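Local coordinates for protein endo-alpha-mannosidase (PDB 4ACY) that hydrolyses internal alpha-mannosidic bonds as a family 99 endo-alpha-mannosidase, probably in N-glycans and related mannose-containing chains, at residues 59-62 with 63-66. Sequence-based numbering, arbitrary orientation. Where two conformers were deposited one is given.
With GOL (glycerol), chain E.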
HETATM    1  N   MSE A  59       9.478  -2.022  20.954  1.00 24.80           N
HETATM    2  CA  MSE A  59       8.737  -2.647  19.846  1.00 23.56           C
HETATM    3  C   MSE A  59       7.745  -1.626  19.320  1.00 22.97           C
HETATM    4  O   MSE A  59       7.093  -0.928  20.096  1.00 22.40           O
HETATM    5  CB  MSE A  59       7.941  -3.885  20.281  1.00 23.89           C
HETATM    6  CG  MSE A  59       8.725  -5.156  20.418  1.00 24.01           C
HETATM    7 SE   MSE A  59       9.630  -5.719  18.787  1.00 22.96          SE
HETATM    8  CE  MSE A  59      10.666  -7.212  19.558  1.00 24.18           C
ATOM      9  N   LYS A  60       7.655  -1.532  18.002  1.00 22.34           N
ATOM     10  CA  LYS A  60       6.639  -0.713  17.364  1.00 21.89           C
ATOM     11  C   LYS A  60       5.949  -1.566  16.323  1.00 20.03           C
ATOM     12  O   LYS A  60       6.588  -2.171  15.468  1.00 19.58           O
ATOM     13  CB  LYS A  60       7.254   0.531  16.719  1.00 23.49           C
ATOM     14  CG  LYS A  60       7.944   1.463  17.683  1.00 25.65           C
ATOM     15  CD  LYS A  60       8.473   2.688  16.942  1.00 27.46           C
ATOM     16  CE  LYS A  60       9.207   3.642  17.885  1.00 29.24           C
ATOM     17  NZ  LYS A  60      10.157   4.531  17.129  1.00 31.94           N
ATOM     18  N   HIS A  61       4.627  -1.617  16.411  1.00 19.32           N
ATOM     19  CA  HIS A  61       3.782  -2.401  15.496  1.00 18.43           C
ATOM     20  C   HIS A  61       3.812  -3.931  15.626  1.00 18.26           C
ATOM     21  O   HIS A  61       2.766  -4.583  15.493  1.00 17.76           O
ATOM     22  CB  HIS A  61       3.922  -1.931  14.043  1.00 18.23           C
ATOM     23  CG  HIS A  61       2.990  -0.811  13.705  1.00 18.36           C
ATOM     24  ND1 HIS A  61       1.770  -1.020  13.100  1.00 18.03           N
ATOM     25  CD2 HIS A  61       3.073   0.522  13.940  1.00 18.48           C
ATOM     26  CE1 HIS A  61       1.148   0.140  12.958  1.00 18.45           C
ATOM     27  NE2 HIS A  61       1.916   1.091  13.460  1.00 18.70           N
ATOM     28  N   TRP A  62       4.985  -4.513  15.879  1.00 17.28           N
ATOM     29  CA  TRP A  62       5.029  -5.938  16.209  1.00 18.12           C
ATOM     30  C   TRP A  62       4.272  -6.163  17.508  1.00 18.77           C
ATOM     31  O   TRP A  62       3.707  -7.234  17.725  1.00 19.23           O
ATOM     32  CB  TRP A  62       6.472  -6.452  16.316  1.00 16.35           C
ATOM     33  CG  TRP A  62       7.284  -6.159  15.098  1.00 16.08           C
ATOM     34  CD1 TRP A  62       8.404  -5.371  15.028  1.00 15.89           C
ATOM     35  CD2 TRP A  62       7.056  -6.648  13.764  1.00 15.26           C
ATOM     36  NE1 TRP A  62       8.877  -5.340  13.742  1.00 15.53           N
ATOM     37  CE2 TRP A  62       8.066  -6.099  12.945  1.00 15.05           C
ATOM     38  CE3 TRP A  62       6.076  -7.463  13.177  1.00 15.50           C
ATOM     39  CZ2 TRP A  62       8.153  -6.367  11.578  1.00 15.24           C
ATOM     40  CZ3 TRP A  62       6.156  -7.736  11.816  1.00 15.26           C
ATOM     41  CH2 TRP A  62       7.183  -7.172  11.022  1.00 15.10           C
HETATM   42  N   MSE A  63       4.325  -5.140  18.361  1.00 20.52           N
HETATM   43  CA  MSE A  63       3.419  -4.991  19.480  0.50 21.55           C
HETATM   44  C   MSE A  63       2.222  -4.200  18.938  1.00 21.00           C
HETATM   45  O   MSE A  63       2.405  -3.183  18.286  1.00 19.94           O
HETATM   46  CB  MSE A  63       4.123  -4.227  20.601  0.50 24.19           C
HETATM   47  CG  MSE A  63       3.214  -3.715  21.692  0.50 26.79           C
HETATM   48 SE   MSE A  63       4.221  -2.884  23.127  0.50 32.91          SE
HETATM   49  CE  MSE A  63       5.234  -1.578  22.131  0.50 29.27           C
ATOM     50  N   HIS A  64       1.003  -4.679  19.185  1.00 20.44           N
ATOM     51  CA  HIS A  64      -0.176  -4.049  18.577  1.00 20.36           C
ATOM     52  C   HIS A  64      -1.413  -4.367  19.404  1.00 19.71           C
ATOM     53  O   HIS A  64      -1.512  -5.466  19.958  1.00 19.42           O
ATOM     54  CB  HIS A  64      -0.335  -4.597  17.157  1.00 19.98           C
ATOM     55  CG  HIS A  64      -1.263  -3.817  16.276  1.00 19.99           C
ATOM     56  ND1 HIS A  64      -2.636  -3.947  16.330  1.00 20.02           N
ATOM     57  CD2 HIS A  64      -1.009  -2.951  15.266  1.00 20.23           C
ATOM     58  CE1 HIS A  64      -3.189  -3.170  15.415  1.00 20.23           C
ATOM     59  NE2 HIS A  64      -2.223  -2.558  14.750  1.00 20.46           N
ATOM     60  N   PRO A  65      -2.365  -3.408  19.502  1.00 19.71           N
ATOM     61  CA  PRO A  65      -3.592  -3.750  20.219  1.00 19.68           C
ATOM     62  C   PRO A  65      -4.418  -4.786  19.461  1.00 19.58           C
ATOM     63  O   PRO A  65      -4.215  -5.001  18.256  1.00 21.27           O
ATOM     64  CB  PRO A  65      -4.372  -2.419  20.300  1.00 19.40           C
ATOM     65  CG  PRO A  65      -3.478  -1.363  19.878  1.00 19.87           C
ATOM     66  CD  PRO A  65      -2.287  -1.979  19.154  1.00 19.67           C
ATOM     67  N   ILE A  66      -5.329  -5.437  20.171  1.00 19.19           N
ATOM     68  CA  ILE A  66      -6.285  -6.356  19.569  1.00 18.17           C
ATOM     69  C   ILE A  66      -7.645  -5.645  19.519  1.00 18.79           C
ATOM     70  O   ILE A  66      -8.173  -5.272  20.565  1.00 18.74           O
ATOM     71  CB  ILE A  66      -6.409  -7.662  20.392  1.00 18.35           C
ATOM     72  CG1 ILE A  66      -5.046  -8.356  20.527  1.00 18.58           C
ATOM     73  CG2 ILE A  66      -7.385  -8.612  19.730  1.00 18.06           C
ATOM     74  CD1 ILE A  66      -5.066  -9.559  21.473  1.00 18.72           C
TER
HETATM   75  C1  GOL E1380       1.001  -0.706  17.076  1.00 41.79           C
HETATM   76  O1  GOL E1380       0.304   0.191  16.235  1.00 41.17           O
HETATM   77  C2  GOL E1380       1.421  -0.020  18.373  1.00 41.58           C
HETATM   78  O2  GOL E1380       0.671  -0.556  19.437  1.00 44.07           O
HETATM   79  C3  GOL E1380       2.893  -0.271  18.661  1.00 40.69           C
HETATM   80  O3  GOL E1380       3.701   0.661  17.990  1.00 38.14           O
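His61, at a positive phi, turns the backbone in a bend resembling a classic gamma turn, closed by a weak hydrogen bond from Trp62 N to Lys60 O, so that Met63 comes back beside Met59 and His64 beside His61. This loop of the family 99 (beta/alpha)8-barrel enzyme leads from helix 53-56 into strand 64-66, which pairs antiparallel with strand 77-79 in a small sheet apart from the barrel. The CB atoms of selenomethionines Met59 and Met63 touch at 3.8 Å, while Met59 bends at chi2, its end leading away from 63-66, and its side chain rests on Thr96. The imidazoles of His61 and His64 meet obliquely, planes at 60°, with His61 ND1 4.0 Å from His64 CD2 and near the plane of the His64 ring. His61 ND1 is hydrogen-bonded to His331 NE2, and Trp49 stacks on the His61 ring. One glycerol, probably from the crystallisation liquor, lies beside the bend: its O1 sits over the centre of the His61 ring, and its O3 accepts the His61 backbone N-H at 2.9 Å; His61 NE2 bonds O3 of a second glycerol. With an alanine here in place of His61, His331 NE2 would probably lose its hydrogen-bond mate and Trp49 the ring it stacks on. Trp62, its ring leading away from 63-66, is buried, stacks on Tyr50 and donates an NE1 hydrogen bond to Tyr97 O. In His64, chi1 of -165° sets CG anti to the backbone N, and the ring's turn about chi2 brings ND1 to Pro65 O at 2.7 Å, on a lone pair in the carbonyl plane.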